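Local coordinates for periplasmic binding protein/LacI transcriptional regulator (Clostridium phytofermentans, PDB 3BRS) that probably binds a sugar outside the membrane as the solute-binding component of a transport system, at residues I237-I249 with K268-D280. Residues are numbered along the deposited sequence; the frame is centred on the assembly and turned at random.
Sequences IFEAMVVQKPFNI and KQLDSGCALITKD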
# COMPACT_ATOMS: atom_id res chain seq x y z
N ILE A 237 -12.46 -17.64 3.38
CA ILE A 237 -11.25 -18.24 3.99
C ILE A 237 -10.07 -17.16 4.16
O ILE A 237 -8.87 -17.46 4.31
CB ILE A 237 -10.93 -19.68 3.44
CG1 ILE A 237 -11.78 -20.72 4.20
CG2 ILE A 237 -9.42 -20.04 3.51
CD1 ILE A 237 -13.32 -20.86 3.74
N PHE A 238 -10.48 -15.90 4.10
CA PHE A 238 -9.91 -14.85 4.91
C PHE A 238 -10.75 -14.87 6.16
O PHE A 238 -11.97 -15.14 6.07
CB PHE A 238 -10.06 -13.52 4.22
CG PHE A 238 -9.09 -13.34 3.08
CD1 PHE A 238 -9.54 -13.32 1.76
CD2 PHE A 238 -7.72 -13.28 3.32
CE1 PHE A 238 -8.63 -13.17 0.69
CE2 PHE A 238 -6.80 -13.15 2.27
CZ PHE A 238 -7.23 -13.09 0.96
N GLU A 239 -10.20 -14.63 7.34
CA GLU A 239 -11.20 -14.28 8.32
C GLU A 239 -11.28 -12.85 8.96
O GLU A 239 -12.22 -12.52 9.69
CB GLU A 239 -11.65 -15.46 9.14
CG GLU A 239 -10.57 -16.15 9.83
CD GLU A 239 -10.04 -15.26 10.87
OE1 GLU A 239 -8.87 -14.83 10.72
OE2 GLU A 239 -10.79 -14.99 11.85
N ALA A 240 -10.36 -11.99 8.61
CA ALA A 240 -10.61 -10.58 8.74
C ALA A 240 -9.85 -9.87 7.67
O ALA A 240 -8.79 -10.34 7.24
CB ALA A 240 -10.21 -10.08 10.10
N MET A 241 -10.36 -8.73 7.21
CA MET A 241 -9.54 -7.90 6.32
C MET A 241 -9.79 -6.41 6.58
O MET A 241 -10.99 -5.98 6.85
CB MET A 241 -9.78 -8.22 4.85
CG MET A 241 -11.18 -8.02 4.24
SD MET A 241 -11.32 -8.33 2.40
CE MET A 241 -10.59 -9.97 2.32
N VAL A 242 -8.66 -5.64 6.55
CA VAL A 242 -8.69 -4.19 6.55
C VAL A 242 -8.72 -3.77 5.04
O VAL A 242 -7.95 -4.23 4.21
CB VAL A 242 -7.52 -3.53 7.32
CG1 VAL A 242 -7.73 -2.01 7.33
CG2 VAL A 242 -7.46 -4.01 8.81
N VAL A 243 -9.67 -2.92 4.70
CA VAL A 243 -9.95 -2.54 3.32
C VAL A 243 -9.64 -1.06 3.25
O VAL A 243 -10.02 -0.33 4.19
CB VAL A 243 -11.49 -2.77 3.14
CG1 VAL A 243 -12.01 -1.98 2.00
CG2 VAL A 243 -11.75 -4.21 3.01
N GLN A 244 -8.96 -0.59 2.21
CA GLN A 244 -8.65 0.83 2.13
C GLN A 244 -9.66 1.52 1.21
O GLN A 244 -10.65 0.89 0.82
CB GLN A 244 -7.23 1.06 1.56
CG GLN A 244 -6.19 0.30 2.36
CD GLN A 244 -4.87 0.40 1.72
OE1 GLN A 244 -4.24 1.44 1.79
NE2 GLN A 244 -4.44 -0.66 1.04
N LYS A 245 -9.40 2.79 0.88
CA LYS A 245 -10.24 3.57 -0.03
C LYS A 245 -9.46 4.16 -1.24
O LYS A 245 -9.34 5.39 -1.40
CB LYS A 245 -11.09 4.61 0.75
CG LYS A 245 -12.19 3.94 1.55
CD LYS A 245 -13.06 4.90 2.35
CE LYS A 245 -13.42 4.27 3.75
NZ LYS A 245 -13.97 5.17 4.87
N PRO A 246 -8.94 3.29 -2.11
CA PRO A 246 -8.03 3.81 -3.13
C PRO A 246 -8.71 4.78 -4.04
O PRO A 246 -8.06 5.70 -4.52
CB PRO A 246 -7.62 2.56 -3.88
CG PRO A 246 -8.76 1.63 -3.65
CD PRO A 246 -9.07 1.84 -2.22
N PHE A 247 -10.02 4.60 -4.26
CA PHE A 247 -10.72 5.56 -5.12
C PHE A 247 -10.55 6.98 -4.54
O PHE A 247 -10.13 7.94 -5.24
CB PHE A 247 -12.22 5.16 -5.24
CG PHE A 247 -12.91 5.93 -6.28
CD1 PHE A 247 -13.51 7.16 -5.97
CD2 PHE A 247 -12.92 5.49 -7.63
CE1 PHE A 247 -14.15 7.94 -6.99
CE2 PHE A 247 -13.55 6.26 -8.66
CZ PHE A 247 -14.16 7.47 -8.33
N ASN A 248 -10.80 7.11 -3.22
CA ASN A 248 -10.62 8.38 -2.56
C ASN A 248 -9.21 8.90 -2.51
O ASN A 248 -9.03 10.11 -2.58
CB ASN A 248 -11.18 8.32 -1.19
CG ASN A 248 -12.69 8.33 -1.25
OD1 ASN A 248 -13.37 7.86 -0.35
ND2 ASN A 248 -13.22 8.81 -2.36
N ILE A 249 -8.21 8.02 -2.35
CA ILE A 249 -6.82 8.52 -2.45
C ILE A 249 -6.54 9.23 -3.74
O ILE A 249 -5.87 10.31 -3.73
CB ILE A 249 -5.77 7.41 -2.26
CG1 ILE A 249 -5.77 7.00 -0.80
CG2 ILE A 249 -4.28 7.94 -2.59
CD1 ILE A 249 -5.31 5.52 -0.52
N LYS A 268 -1.65 19.53 5.48
CA LYS A 268 -0.47 18.91 4.87
C LYS A 268 -0.65 17.39 4.83
O LYS A 268 0.03 16.69 4.07
CB LYS A 268 0.80 19.32 5.58
CG LYS A 268 1.99 19.56 4.70
CD LYS A 268 2.86 20.64 5.32
CE LYS A 268 3.71 21.38 4.24
NZ LYS A 268 4.85 20.64 3.59
N GLN A 269 -1.60 16.89 5.64
CA GLN A 269 -1.96 15.49 5.66
C GLN A 269 -3.49 15.23 5.64
O GLN A 269 -4.26 15.89 6.36
CB GLN A 269 -1.34 14.88 6.89
CG GLN A 269 0.07 14.41 6.64
CD GLN A 269 1.01 14.55 7.83
OE1 GLN A 269 2.09 15.16 7.70
NE2 GLN A 269 0.63 13.98 8.99
N LEU A 270 -3.95 14.32 4.77
CA LEU A 270 -5.38 13.89 4.70
C LEU A 270 -5.41 12.37 4.81
O LEU A 270 -4.60 11.68 4.19
CB LEU A 270 -5.99 14.28 3.37
CG LEU A 270 -6.22 15.75 3.06
CD1 LEU A 270 -6.40 15.88 1.55
CD2 LEU A 270 -7.45 16.29 3.78
N ASP A 271 -6.31 11.88 5.63
CA ASP A 271 -6.39 10.47 6.02
C ASP A 271 -7.48 9.92 5.16
O ASP A 271 -8.60 10.41 5.26
CB ASP A 271 -6.85 10.35 7.47
CG ASP A 271 -6.59 8.99 8.05
OD1 ASP A 271 -7.48 8.41 8.71
OD2 ASP A 271 -5.45 8.50 7.85
N SER A 272 -7.16 8.90 4.37
CA SER A 272 -8.08 8.37 3.39
C SER A 272 -9.07 7.46 4.09
O SER A 272 -10.19 7.25 3.59
CB SER A 272 -7.30 7.58 2.33
OG SER A 272 -8.13 7.20 1.25
N GLY A 273 -8.71 6.89 5.23
CA GLY A 273 -9.70 6.04 5.92
C GLY A 273 -9.67 4.59 5.43
O GLY A 273 -9.35 4.32 4.27
N CYS A 274 -9.99 3.65 6.33
CA CYS A 274 -10.04 2.18 6.02
C CYS A 274 -11.06 1.51 6.96
O CYS A 274 -11.51 2.17 7.88
CB CYS A 274 -8.64 1.55 6.17
SG CYS A 274 -8.16 1.60 7.87
N ALA A 275 -11.50 0.28 6.69
CA ALA A 275 -12.42 -0.44 7.57
C ALA A 275 -11.98 -1.88 7.82
O ALA A 275 -11.38 -2.50 6.97
CB ALA A 275 -13.86 -0.42 7.03
N LEU A 276 -12.29 -2.40 8.99
CA LEU A 276 -12.03 -3.79 9.34
C LEU A 276 -13.36 -4.59 9.26
O LEU A 276 -14.31 -4.28 10.00
CB LEU A 276 -11.51 -3.91 10.76
CG LEU A 276 -11.29 -5.32 11.35
CD1 LEU A 276 -10.08 -5.99 10.72
CD2 LEU A 276 -11.02 -5.28 12.82
N ILE A 277 -13.35 -5.64 8.41
CA ILE A 277 -14.42 -6.57 8.27
C ILE A 277 -13.97 -7.96 8.70
O ILE A 277 -12.87 -8.37 8.45
CB ILE A 277 -14.89 -6.69 6.80
CG1 ILE A 277 -14.43 -5.51 5.97
CG2 ILE A 277 -16.43 -6.73 6.79
CD1 ILE A 277 -15.17 -5.42 4.65
N THR A 278 -14.88 -8.75 9.23
CA THR A 278 -14.49 -9.85 10.06
C THR A 278 -15.54 -10.92 9.79
O THR A 278 -16.72 -10.58 9.62
CB THR A 278 -14.55 -9.31 11.56
OG1 THR A 278 -13.21 -9.13 12.07
CG2 THR A 278 -15.32 -10.15 12.44
N LYS A 279 -15.09 -12.17 9.68
CA LYS A 279 -15.94 -13.29 9.43
C LYS A 279 -16.21 -13.96 10.76
O LYS A 279 -15.28 -14.34 11.47
CB LYS A 279 -15.28 -14.25 8.48
CG LYS A 279 -15.91 -15.59 8.41
CD LYS A 279 -15.88 -16.13 7.00
CE LYS A 279 -16.63 -17.45 6.95
NZ LYS A 279 -17.24 -17.66 5.61
N ASP A 280 -17.49 -14.19 11.04
CA ASP A 280 -17.93 -14.46 12.38
C ASP A 280 -18.78 -15.74 12.45
O ASP A 280 -19.50 -16.01 13.45
CB ASP A 280 -18.70 -13.21 12.83
CG ASP A 280 -18.36 -12.79 14.25
OD1 ASP A 280 -17.29 -12.15 14.49
OD2 ASP A 280 -19.22 -13.06 15.12
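Met241 and Ile277 exchange two backbone hydrogen bonds, the Met241 N to Ile277 O bond measuring 2.8 Å, and Val243 does the same with Ala275. A fifth bond, Lys279 N to Glu239 O, continues the antiparallel pairing of strands 240-243 and 275-278, whose directions differ by 159°. The beta-branched Val242, Val243 and Ile277 suit the extended backbone, and the small Ala240 leaves room for Leu276 CD1 beside it. Val242, followed outward, shows how one face is filled: CB lies 4.0 Å from Ala275 O; CG1, anti to the backbone N (chi1 -176°), reaches Cys274 SG at 3.7 Å; CG2 meets Leu276 CD1 at 3.8 Å. The two valine methyls thus serve different neighbours, the compact thiol and the longer leucine branch. On the other face Val243 CG2 touches Ile277 CD1 at 4.0 Å, the two side chains crossing at a slant.

Beyond the strands, the backbone angles of Gly273 would jam a CB against the preceding carbonyl. The Lys245 chain lies along its C=O, NZ passing close to where a side chain would start. Ser272, small enough to fit against helix 246-262, sets OG 3.1 Å from Ile249 CG1.

Strand 240-243 lies between parallel strand 219-224 and antiparallel edge strand 275-278. Helix 113-127 packs on the face carrying Ala240, Val242 and Leu276. Both segments cross from one lobe to the other: strand 269-271 edges the parallel sheet beside strand 107-110, and Ile249 rests on Leu25 of helix 20-36.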